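PDB 6HXI: succinyl-CoA ligase (ADP-forming) subunit alpha from Methanosaeta concilii, which joins a CoA-ligase family region to a citrate synthase-like helical region in one chain and binds coenzyme A. Local coordinates for residues F16-Q21 with M84-S89; Y240-A245 with D292-A297; R459-A464 with N520-V525. All blocks are in the same frame, centred on the assembly; numbering follows the deposited sequence.

In the fold
The three contacts follow one another along the chain and share no helix or strand. Contact 1 is buried in the N-terminal Rossmann-like part and pairs two strands. It alone has hydrogen bonds between its segments, and it holds part of a coenzyme A pocket. Contact 2 is a partly buried pairing of two helices beside a second sheet, its centre about 35 Å from that of contact 1. Contact 3 is a buried helix crossing in the citrate synthase-like part, with its centre about 102 Å from that of contact 2. Contacts 2 and 3 both rest on apolar packing round a phenylalanine. The helices run nearly parallel in contact 2 and nearly at right angles in contact 3.

Contact 1. Residues F16-Q21 with M84-S89; sequences FVYGYQ and MVNFAS. With COA (coenzyme A), chain G.
Strands 15-18 and 83-86 are parallel neighbours in the Rossmann-like, CoA-binding part of the chain. The loops after them line the coenzyme A pocket.

Three backbone hydrogen bonds join the segments. Val-85 N gives a nearly straight bond (175°) to Phe-16 O, at 2.8 Å. Tyr-18 N returns one to Val-85 O at 2.7 Å. Phe-87 N then bonds to Tyr-18 O at 2.8 Å, which carries the pairing just past the last strand residues. Asn-86 makes an Asx turn here: its OD1 accepts from Ala-88 N at 3.0 Å, with the donor above the carbonyl plane. Its ND2 is held by Thr-96 and Thr-97 of helix 93-102, so both ends of the amide are fixed.

Apolar packing differs on the two faces of the sheet. Val-17 and Val-85 share the face that helix 22-34 touches. On the face of Met-84 and Asn-86, Tyr-18 stands with CG anti to its backbone N. Met-84 runs alongside it, SD 3.9 Å from Tyr-18 CB, in an oblique Met-aromatic contact. Asn-86 flanks the same ring, amide and ring planes 71° apart, and Ala-88 CB reaches Tyr-18 CE1.

Aliphatic groups meet the Phe-87 ring on one face and at its edge. Gln-21, at the N-cap of helix 22-34, lays CG over one face, 3.8 Å from the Phe-87 ring centroid, in a CH-pi contact. Val-17 CG1 meets the ring edge 3.8 Å from Phe-87 CD2. At its backbone angles, a CB on Gly-19 would jam against Tyr-18 O and crowd Phe-87 CB.

Coenzyme A lies along the loop ends. Its methyl CEP sits at the edge of the Phe-87 ring. Ser-89 OG also accepts from Arg-91 N, and it donates to phosphate oxygen O7A of coenzyme A at 2.5 Å.

Contact 2. Residues Y240-A245 with D292-A297; sequences YMIIQA and DAFRQA
Ile-243 lies over one face of the Phe-294 ring. Its CG1 is 3.7 Å from the Phe-294 ring centroid and only 12° off the ring normal, a well-centred CH-pi contact. CG1 is anti to the carbonyl carbon of Ile-243, which places it over the ring, while CG2 lies anti to the backbone N. That methyl meets Ala-297 CB at 3.8 Å and also touches the backbone at Ala-293 O. CD1 of Ile-243 spans from the ring to Ala-293 CB, 3.8 Å away.

Ile-242 reaches the same phenylalanine at its edge, with Ile-242 CG2 3.6 Å from Phe-294 CE1. The two isoleucines thus hold the ring from face and rim. Tyr-240 adds its ring obliquely, CE1 to Ala-293 CB at 3.9 Å. Its hydroxyl is taken up by Lys-284 O, and the Lys-284 ammonium makes a cation-pi contact with the ring.

Locally the two helices run nearly parallel, 16° apart, with segment axes 9.4 Å from each other at closest approach. Helix 239-247 is the crossover between parallel strands 227-233 and 255-260. Phe-294 brings helix 287-297 onto strand 255-260, touching Leu-255, Ala-257 and Val-259, while Ile-242 also leans on helix 212-221.

Contact 3. Residues R459-A464 with N520-V525; sequences REFKRA and NYALQV
Helices 453-466 and 517-530 cross nearly at right angles (100°), their local axes 10.6 Å apart. No hydrogen bond links the two segments, and the contact is apolar. Phe-461 carries most of it. Its CE2 corner rests against Ala-522 and Val-525, about one helical turn apart. Phe-461 CE2 is 3.9 Å from Ala-522 CB. It is also 3.9 Å from Val-525 CB, and Phe-461 and Val-525 meet tip to tip.

Beside it, Phe-461 CD2 comes to the edge of the Tyr-521 ring, at 4.3 Å from Tyr-521 CD2. This is a crossing of the all-helical, citrate synthase-like part of the chain, and the side chain of Val-525 lies about 7 Å from a bound coenzyme A.

Tyr-521 extends toward the other helix with CG anti to its backbone N (chi1 -176°). Its OH passes 3.4 Å from Ala-464 CB and hydrogen-bonds to Leu-469 O, which satisfies the buried hydroxyl. Phe-474 of helix 471-480 touches Ala-464 and Tyr-521 and stacks edge-to-face with Phe-461. On helix 453-466, Arg-463 NH2 makes a salt bridge to Glu-460 OE2 at 2.8 Å, with the oxygen close to the guanidinium plane.

Contact 1. Residues F16-Q21 with M84-S89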
loop_
_atom_site.group_PDB
_atom_site.type_symbol
_atom_site.label_atom_id
_atom_site.label_comp_id
_atom_site.label_asym_id
_atom_site.label_seq_id
_atom_site.Cartn_x
_atom_site.Cartn_y
_atom_site.Cartn_z
ATOM N N PHE B 16 -36.140 -9.949 25.069
ATOM C CA PHE B 16 -35.214 -8.992 24.512
ATOM C C PHE B 16 -34.338 -8.577 25.661
ATOM O O PHE B 16 -34.808 -8.467 26.791
ATOM C CB PHE B 16 -35.924 -7.747 23.982
ATOM C CG PHE B 16 -36.914 -7.956 22.861
ATOM C CD1 PHE B 16 -36.524 -8.562 21.669
ATOM C CD2 PHE B 16 -38.206 -7.463 22.959
ATOM C CE1 PHE B 16 -37.423 -8.699 20.608
ATOM C CE2 PHE B 16 -39.116 -7.635 21.915
ATOM C CZ PHE B 16 -38.712 -8.227 20.730
ATOM N N VAL B 17 -33.065 -8.386 25.392
ATOM C CA VAL B 17 -32.139 -7.866 26.375
ATOM C C VAL B 17 -31.823 -6.468 25.873
ATOM O O VAL B 17 -31.239 -6.325 24.799
ATOM C CB VAL B 17 -30.865 -8.748 26.550
ATOM C CG1 VAL B 17 -29.828 -8.043 27.440
ATOM C CG2 VAL B 17 -31.219 -10.113 27.120
ATOM N N TYR B 18 -32.283 -5.444 26.592
ATOM C CA TYR B 18 -31.998 -4.044 26.268
ATOM C C TYR B 18 -30.671 -3.692 26.951
ATOM O O TYR B 18 -30.567 -3.731 28.190
ATOM C CB TYR B 18 -33.124 -3.087 26.747
ATOM C CG TYR B 18 -32.906 -1.677 26.247
ATOM C CD1 TYR B 18 -32.000 -0.829 26.875
ATOM C CD2 TYR B 18 -33.533 -1.222 25.087
ATOM C CE1 TYR B 18 -31.731 0.434 26.375
ATOM C CE2 TYR B 18 -33.281 0.053 24.586
ATOM C CZ TYR B 18 -32.370 0.870 25.228
ATOM O OH TYR B 18 -32.118 2.127 24.758
ATOM N N GLY B 19 -29.679 -3.354 26.135
ATOM C CA GLY B 19 -28.345 -3.001 26.597
ATOM C C GLY B 19 -27.367 -4.090 26.231
ATOM O O GLY B 19 -27.678 -5.269 26.383
ATOM N N TYR B 20 -26.174 -3.705 25.762
ATOM C CA TYR B 20 -25.157 -4.662 25.339
ATOM C C TYR B 20 -24.417 -5.280 26.512
ATOM O O TYR B 20 -23.270 -4.956 26.774
ATOM C CB TYR B 20 -24.205 -4.036 24.294
ATOM C CG TYR B 20 -23.517 -5.063 23.423
ATOM C CD1 TYR B 20 -24.237 -6.082 22.809
ATOM C CD2 TYR B 20 -22.136 -5.039 23.241
ATOM C CE1 TYR B 20 -23.602 -7.050 22.033
ATOM C CE2 TYR B 20 -21.498 -5.989 22.445
ATOM C CZ TYR B 20 -22.241 -6.967 21.809
ATOM O OH TYR B 20 -21.615 -7.919 21.038
ATOM N N GLN B 21 -25.090 -6.188 27.221
ATOM C CA GLN B 21 -24.547 -6.849 28.408
ATOM C C GLN B 21 -24.193 -8.268 28.050
ATOM O O GLN B 21 -24.973 -9.183 28.293
ATOM C CB GLN B 21 -25.558 -6.766 29.579
ATOM C CG GLN B 21 -25.791 -5.341 30.093
ATOM C CD GLN B 21 -24.637 -4.753 30.872
ATOM O OE1 GLN B 21 -23.995 -5.432 31.672
ATOM N NE2 GLN B 21 -24.339 -3.469 30.652
ATOM N N MET B 84 -38.879 -7.996 28.405
ATOM C CA MET B 84 -37.698 -7.175 28.167
ATOM C C MET B 84 -36.854 -7.098 29.441
ATOM O O MET B 84 -37.361 -6.704 30.492
ATOM C CB MET B 84 -38.003 -5.766 27.638
ATOM C CG MET B 84 -36.713 -5.029 27.250
ATOM S SD MET B 84 -36.946 -3.445 26.437
ATOM C CE MET B 84 -36.742 -2.294 27.827
ATOM N N VAL B 85 -35.551 -7.479 29.341
ATOM C CA VAL B 85 -34.562 -7.390 30.423
ATOM C C VAL B 85 -33.849 -6.092 30.141
ATOM O O VAL B 85 -33.125 -5.994 29.145
ATOM C CB VAL B 85 -33.617 -8.621 30.490
ATOM C CG1 VAL B 85 -32.635 -8.495 31.647
ATOM C CG2 VAL B 85 -34.414 -9.935 30.587
ATOM N N ASN B 86 -34.159 -5.045 30.945
ATOM C CA ASN B 86 -33.684 -3.685 30.746
ATOM C C ASN B 86 -32.446 -3.343 31.556
ATOM O O ASN B 86 -32.538 -3.092 32.764
ATOM C CB ASN B 86 -34.833 -2.689 31.003
ATOM C CG ASN B 86 -34.543 -1.255 30.605
ATOM O OD1 ASN B 86 -33.480 -0.929 30.111
ATOM N ND2 ASN B 86 -35.510 -0.375 30.749
ATOM N N PHE B 87 -31.287 -3.294 30.879
ATOM C CA PHE B 87 -30.002 -2.925 31.493
ATOM C C PHE B 87 -29.619 -1.475 31.242
ATOM O O PHE B 87 -28.454 -1.133 31.374
ATOM C CB PHE B 87 -28.867 -3.823 31.005
ATOM C CG PHE B 87 -28.878 -5.205 31.586
ATOM C CD1 PHE B 87 -28.363 -5.445 32.857
ATOM C CD2 PHE B 87 -29.296 -6.293 30.827
ATOM C CE1 PHE B 87 -28.346 -6.737 33.391
ATOM C CE2 PHE B 87 -29.273 -7.584 31.364
ATOM C CZ PHE B 87 -28.832 -7.790 32.660
ATOM N N ALA B 88 -30.586 -0.612 30.908
ATOM C CA ALA B 88 -30.321 0.825 30.722
ATOM C C ALA B 88 -29.895 1.423 32.067
ATOM O O ALA B 88 -30.297 0.909 33.107
ATOM C CB ALA B 88 -31.581 1.522 30.224
ATOM N N SER B 89 -29.086 2.479 32.062
ATOM C CA SER B 89 -28.670 3.148 33.309
ATOM C C SER B 89 -29.909 3.831 34.001
ATOM O O SER B 89 -30.993 3.916 33.404
ATOM C CB SER B 89 -27.609 4.211 33.006
ATOM O OG SER B 89 -28.219 5.453 32.686
HETATM N N1A COA G . -19.408 9.207 24.843
HETATM C C2A COA G . -20.489 9.648 25.496
HETATM N N3A COA G . -21.266 8.994 26.370
HETATM C C4A COA G . -20.870 7.719 26.508
HETATM C C5A COA G . -19.783 7.120 25.895
HETATM C C6A COA G . -19.002 7.931 25.048
HETATM N N6A COA G . -17.876 7.520 24.468
HETATM N N7A COA G . -19.736 5.767 26.193
HETATM C C8A COA G . -20.770 5.583 26.975
HETATM N N9A COA G . -21.506 6.717 27.205
HETATM C C1B COA G . -22.731 6.844 27.994
HETATM C C2B COA G . -23.879 5.932 27.578
HETATM O O2B COA G . -24.597 6.479 26.469
HETATM C C3B COA G . -24.709 5.930 28.865
HETATM O O3B COA G . -25.511 7.124 28.993
HETATM P P3B COA G . -26.870 7.193 29.826
HETATM O O7A COA G . -26.567 6.685 31.195
HETATM O O8A COA G . -27.289 8.619 29.794
HETATM O O9A COA G . -27.886 6.345 29.040
HETATM C C4B COA G . -23.666 6.068 29.981
HETATM O O4B COA G . -22.453 6.516 29.341
HETATM C C5B COA G . -23.403 4.817 30.779
HETATM O O5B COA G . -23.286 3.721 29.851
HETATM P P1A COA G . -23.968 2.267 30.156
HETATM O O1A COA G . -23.445 1.165 29.311
HETATM O O2A COA G . -25.486 2.341 30.179
HETATM O O3A COA G . -23.421 2.159 31.652
HETATM P P2A COA G . -23.268 1.105 32.835
HETATM O O4A COA G . -21.975 0.405 32.713
HETATM O O5A COA G . -23.315 1.928 34.102
HETATM O O6A COA G . -24.517 0.078 32.734
HETATM C CBP COA G . -26.090 -0.809 34.374
HETATM C CCP COA G . -25.773 0.325 33.394
HETATM C CDP COA G . -27.449 -0.513 35.023
HETATM C CEP COA G . -26.157 -2.171 33.654
HETATM C CAP COA G . -24.975 -0.857 35.456
HETATM O OAP COA G . -24.685 0.438 35.951
HETATM C C9P COA G . -25.198 -1.806 36.626
HETATM O O9P COA G . -24.954 -3.008 36.498
HETATM N N8P COA G . -25.648 -1.262 37.769
HETATM C C7P COA G . -25.999 -2.056 38.938
HETATM C C6P COA G . -27.468 -1.967 39.250
HETATM C C5P COA G . -27.829 -2.702 40.520
HETATM O O5P COA G . -27.015 -2.818 41.435
HETATM N N4P COA G . -29.054 -3.225 40.571
HETATM C C3P COA G . -29.517 -4.052 41.678
HETATM C C2P COA G . -29.059 -5.492 41.564
HETATM S S1P COA G . -29.905 -6.375 42.905
#

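Contact 2. Residues Y240-A245 with D292-A297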
loop_
_atom_site.group_PDB
_atom_site.type_symbol
_atom_site.label_atom_id
_atom_site.label_comp_id
_atom_site.label_asym_id
_atom_site.label_seq_id
_atom_site.Cartn_x
_atom_site.Cartn_y
_atom_site.Cartn_z
ATOM N N TYR B 240 -47.233 -4.992 54.766
ATOM C CA TYR B 240 -48.571 -4.844 55.335
ATOM C C TYR B 240 -49.666 -5.189 54.317
ATOM O O TYR B 240 -50.802 -5.413 54.717
ATOM C CB TYR B 240 -48.766 -3.460 55.984
ATOM C CG TYR B 240 -47.944 -3.318 57.244
ATOM C CD1 TYR B 240 -48.355 -3.907 58.438
ATOM C CD2 TYR B 240 -46.725 -2.641 57.234
ATOM C CE1 TYR B 240 -47.577 -3.822 59.592
ATOM C CE2 TYR B 240 -45.949 -2.534 58.387
ATOM C CZ TYR B 240 -46.373 -3.139 59.559
ATOM O OH TYR B 240 -45.609 -3.046 60.691
ATOM N N MET B 241 -49.318 -5.282 53.014
ATOM C CA MET B 241 -50.271 -5.703 51.981
ATOM C C MET B 241 -50.439 -7.215 52.113
ATOM O O MET B 241 -51.555 -7.725 51.972
ATOM C CB MET B 241 -49.784 -5.352 50.562
ATOM C CG MET B 241 -49.813 -3.869 50.244
ATOM S SD MET B 241 -48.790 -3.429 48.805
ATOM C CE MET B 241 -49.825 -4.095 47.464
ATOM N N ILE B 242 -49.323 -7.911 52.433
ATOM C CA ILE B 242 -49.245 -9.365 52.605
ATOM C C ILE B 242 -49.991 -9.779 53.847
ATOM O O ILE B 242 -50.845 -10.658 53.766
ATOM C CB ILE B 242 -47.775 -9.891 52.587
ATOM C CG1 ILE B 242 -47.024 -9.438 51.293
ATOM C CG2 ILE B 242 -47.718 -11.422 52.760
ATOM C CD1 ILE B 242 -45.554 -9.215 51.491
ATOM N N ILE B 243 -49.690 -9.134 54.984
ATOM C CA ILE B 243 -50.316 -9.388 56.293
ATOM C C ILE B 243 -51.842 -9.200 56.211
ATOM O O ILE B 243 -52.583 -10.013 56.772
ATOM C CB ILE B 243 -49.621 -8.507 57.383
ATOM C CG1 ILE B 243 -48.153 -8.966 57.608
ATOM C CG2 ILE B 243 -50.408 -8.437 58.702
ATOM C CD1 ILE B 243 -47.175 -7.837 58.009
ATOM N N GLN B 244 -52.305 -8.171 55.462
ATOM C CA GLN B 244 -53.739 -7.920 55.274
ATOM C C GLN B 244 -54.366 -9.003 54.404
ATOM O O GLN B 244 -55.486 -9.426 54.690
ATOM C CB GLN B 244 -54.009 -6.529 54.688
ATOM C CG GLN B 244 -55.465 -6.088 54.888
ATOM C CD GLN B 244 -55.632 -4.592 54.925
ATOM O OE1 GLN B 244 -55.452 -3.890 53.918
ATOM N NE2 GLN B 244 -56.016 -4.079 56.088
ATOM N N ALA B 245 -53.630 -9.474 53.368
ATOM C CA ALA B 245 -54.099 -10.542 52.486
ATOM C C ALA B 245 -54.144 -11.885 53.225
ATOM O O ALA B 245 -55.051 -12.683 52.998
ATOM C CB ALA B 245 -53.221 -10.630 51.260
ATOM N N ASP B 292 -43.675 -8.920 63.911
ATOM C CA ASP B 292 -44.728 -9.168 64.899
ATOM C C ASP B 292 -46.088 -9.291 64.221
ATOM O O ASP B 292 -46.799 -10.258 64.489
ATOM C CB ASP B 292 -44.741 -8.083 65.985
ATOM C CG ASP B 292 -43.609 -8.173 66.995
ATOM O OD1 ASP B 292 -42.803 -9.139 66.910
ATOM O OD2 ASP B 292 -43.536 -7.293 67.881
ATOM N N ALA B 293 -46.424 -8.344 63.302
ATOM C CA ALA B 293 -47.677 -8.354 62.538
ATOM C C ALA B 293 -47.752 -9.594 61.629
ATOM O O ALA B 293 -48.843 -10.105 61.387
ATOM C CB ALA B 293 -47.806 -7.083 61.719
ATOM N N PHE B 294 -46.583 -10.087 61.144
ATOM C CA PHE B 294 -46.502 -11.303 60.327
ATOM C C PHE B 294 -46.815 -12.537 61.192
ATOM O O PHE B 294 -47.584 -13.390 60.757
ATOM C CB PHE B 294 -45.136 -11.438 59.636
ATOM C CG PHE B 294 -45.111 -11.112 58.156
ATOM C CD1 PHE B 294 -45.875 -11.844 57.248
ATOM C CD2 PHE B 294 -44.271 -10.121 57.659
ATOM C CE1 PHE B 294 -45.834 -11.553 55.875
ATOM C CE2 PHE B 294 -44.232 -9.832 56.287
ATOM C CZ PHE B 294 -45.017 -10.544 55.406
ATOM N N ARG B 295 -46.245 -12.611 62.415
ATOM C CA ARG B 295 -46.474 -13.713 63.353
ATOM C C ARG B 295 -47.975 -13.823 63.679
ATOM O O ARG B 295 -48.548 -14.903 63.535
ATOM C CB ARG B 295 -45.667 -13.493 64.644
ATOM C CG ARG B 295 -44.534 -14.483 64.853
ATOM C CD ARG B 295 -43.687 -14.127 66.063
ATOM N NE ARG B 295 -42.736 -13.047 65.779
ATOM C CZ ARG B 295 -41.445 -13.225 65.489
ATOM N NH1 ARG B 295 -40.929 -14.449 65.443
ATOM N NH2 ARG B 295 -40.662 -12.182 65.255
ATOM N N GLN B 296 -48.603 -12.674 64.035
ATOM C CA GLN B 296 -50.020 -12.506 64.386
ATOM C C GLN B 296 -50.994 -12.813 63.239
ATOM O O GLN B 296 -52.155 -13.126 63.502
ATOM C CB GLN B 296 -50.272 -11.087 64.926
ATOM C CG GLN B 296 -49.690 -10.842 66.318
ATOM C CD GLN B 296 -49.629 -9.378 66.671
ATOM O OE1 GLN B 296 -50.652 -8.690 66.768
ATOM N NE2 GLN B 296 -48.426 -8.874 66.900
ATOM N N ALA B 297 -50.533 -12.704 61.976
ATOM C CA ALA B 297 -51.344 -12.983 60.780
ATOM C C ALA B 297 -51.389 -14.479 60.397
ATOM O O ALA B 297 -52.198 -14.867 59.554
ATOM C CB ALA B 297 -50.857 -12.149 59.607
#

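Contact 3. Residues R459-A464 with N520-V525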
loop_
_atom_site.group_PDB
_atom_site.type_symbol
_atom_site.label_atom_id
_atom_site.label_comp_id
_atom_site.label_asym_id
_atom_site.label_seq_id
_atom_site.Cartn_x
_atom_site.Cartn_y
_atom_site.Cartn_z
ATOM N N ARG B 459 26.566 0.265 2.778
ATOM C CA ARG B 459 27.008 -1.094 2.474
ATOM C C ARG B 459 28.369 -1.129 1.783
ATOM O O ARG B 459 29.308 -1.718 2.315
ATOM C CB ARG B 459 25.945 -1.741 1.565
ATOM C CG ARG B 459 25.970 -3.255 1.457
ATOM C CD ARG B 459 24.558 -3.843 1.488
ATOM N NE ARG B 459 23.576 -3.084 0.704
ATOM C CZ ARG B 459 22.279 -3.037 0.973
ATOM N NH1 ARG B 459 21.460 -2.345 0.195
ATOM N NH2 ARG B 459 21.786 -3.697 2.013
ATOM N N GLU B 460 28.471 -0.477 0.609
ATOM C CA GLU B 460 29.663 -0.440 -0.230
ATOM C C GLU B 460 30.845 0.254 0.395
ATOM O O GLU B 460 31.961 -0.280 0.299
ATOM C CB GLU B 460 29.361 0.141 -1.634
ATOM C CG GLU B 460 28.567 -0.822 -2.523
ATOM C CD GLU B 460 28.969 -2.290 -2.526
ATOM O OE1 GLU B 460 28.074 -3.158 -2.403
ATOM O OE2 GLU B 460 30.180 -2.576 -2.664
ATOM N N PHE B 461 30.630 1.443 1.009
ATOM C CA PHE B 461 31.720 2.173 1.671
ATOM C C PHE B 461 32.221 1.417 2.903
ATOM O O PHE B 461 33.425 1.324 3.091
ATOM C CB PHE B 461 31.326 3.623 2.005
ATOM C CG PHE B 461 31.396 4.572 0.826
ATOM C CD1 PHE B 461 30.387 4.594 -0.134
ATOM C CD2 PHE B 461 32.493 5.400 0.644
ATOM C CE1 PHE B 461 30.463 5.462 -1.231
ATOM C CE2 PHE B 461 32.557 6.276 -0.454
ATOM C CZ PHE B 461 31.538 6.312 -1.368
ATOM N N LYS B 462 31.311 0.858 3.728
ATOM C CA LYS B 462 31.698 0.115 4.939
ATOM C C LYS B 462 32.612 -1.081 4.560
ATOM O O LYS B 462 33.676 -1.245 5.141
ATOM C CB LYS B 462 30.456 -0.360 5.723
ATOM C CG LYS B 462 30.743 -0.724 7.153
ATOM C CD LYS B 462 29.757 -1.709 7.745
ATOM C CE LYS B 462 30.254 -2.053 9.125
ATOM N NZ LYS B 462 30.143 -3.497 9.450
ATOM N N ARG B 463 32.203 -1.872 3.565
ATOM C CA ARG B 463 32.940 -3.038 3.074
ATOM C C ARG B 463 34.346 -2.649 2.577
ATOM O O ARG B 463 35.326 -3.222 3.035
ATOM C CB ARG B 463 32.118 -3.765 1.990
ATOM C CG ARG B 463 32.850 -4.928 1.322
ATOM C CD ARG B 463 32.234 -5.332 -0.005
ATOM N NE ARG B 463 32.154 -4.221 -0.962
ATOM C CZ ARG B 463 33.137 -3.834 -1.772
ATOM N NH1 ARG B 463 34.310 -4.455 -1.751
ATOM N NH2 ARG B 463 32.956 -2.815 -2.601
ATOM N N ALA B 464 34.456 -1.644 1.722
ATOM C CA ALA B 464 35.741 -1.198 1.205
ATOM C C ALA B 464 36.695 -0.829 2.325
ATOM O O ALA B 464 37.801 -1.356 2.379
ATOM C CB ALA B 464 35.549 -0.018 0.258
ATOM N N ASN B 520 35.865 10.170 6.668
ATOM C CA ASN B 520 37.204 10.528 6.205
ATOM C C ASN B 520 37.620 9.678 4.993
ATOM O O ASN B 520 38.169 10.213 4.029
ATOM C CB ASN B 520 38.238 10.513 7.339
ATOM C CG ASN B 520 37.990 11.508 8.468
ATOM O OD1 ASN B 520 37.414 12.601 8.300
ATOM N ND2 ASN B 520 38.447 11.148 9.658
ATOM N N TYR B 521 37.280 8.379 5.007
ATOM C CA TYR B 521 37.509 7.472 3.877
ATOM C C TYR B 521 36.655 7.954 2.689
ATOM O O TYR B 521 37.159 8.090 1.572
ATOM C CB TYR B 521 37.109 6.031 4.297
ATOM C CG TYR B 521 37.392 4.965 3.248
ATOM C CD1 TYR B 521 38.626 4.318 3.195
ATOM C CD2 TYR B 521 36.423 4.597 2.316
ATOM C CE1 TYR B 521 38.893 3.345 2.236
ATOM C CE2 TYR B 521 36.680 3.623 1.348
ATOM C CZ TYR B 521 37.922 3.010 1.304
ATOM O OH TYR B 521 38.192 2.065 0.344
ATOM N N ALA B 522 35.367 8.247 2.945
ATOM C CA ALA B 522 34.444 8.679 1.893
ATOM C C ALA B 522 34.931 9.904 1.158
ATOM O O ALA B 522 34.818 9.934 -0.073
ATOM C CB ALA B 522 33.049 8.900 2.440
ATOM N N LEU B 523 35.489 10.892 1.908
ATOM C CA LEU B 523 36.044 12.128 1.365
ATOM C C LEU B 523 37.319 11.863 0.553
ATOM O O LEU B 523 37.579 12.630 -0.350
ATOM C CB LEU B 523 36.283 13.225 2.453
ATOM C CG LEU B 523 35.035 13.754 3.210
ATOM C CD1 LEU B 523 35.433 14.639 4.350
ATOM C CD2 LEU B 523 34.084 14.498 2.287
ATOM N N GLN B 524 38.100 10.795 0.863
ATOM C CA GLN B 524 39.280 10.383 0.086
ATOM C C GLN B 524 38.804 9.808 -1.246
ATOM O O GLN B 524 39.421 10.091 -2.265
ATOM C CB GLN B 524 40.134 9.330 0.832
ATOM C CG GLN B 524 41.022 9.889 1.934
ATOM C CD GLN B 524 41.809 8.784 2.625
ATOM O OE1 GLN B 524 41.293 8.031 3.471
ATOM N NE2 GLN B 524 43.084 8.652 2.284
ATOM N N VAL B 525 37.717 8.972 -1.233
ATOM C CA VAL B 525 37.083 8.387 -2.436
ATOM C C VAL B 525 36.553 9.530 -3.349
ATOM O O VAL B 525 36.753 9.481 -4.579
ATOM C CB VAL B 525 35.953 7.377 -2.103
ATOM C CG1 VAL B 525 35.175 6.990 -3.358
ATOM C CG2 VAL B 525 36.493 6.143 -1.387
#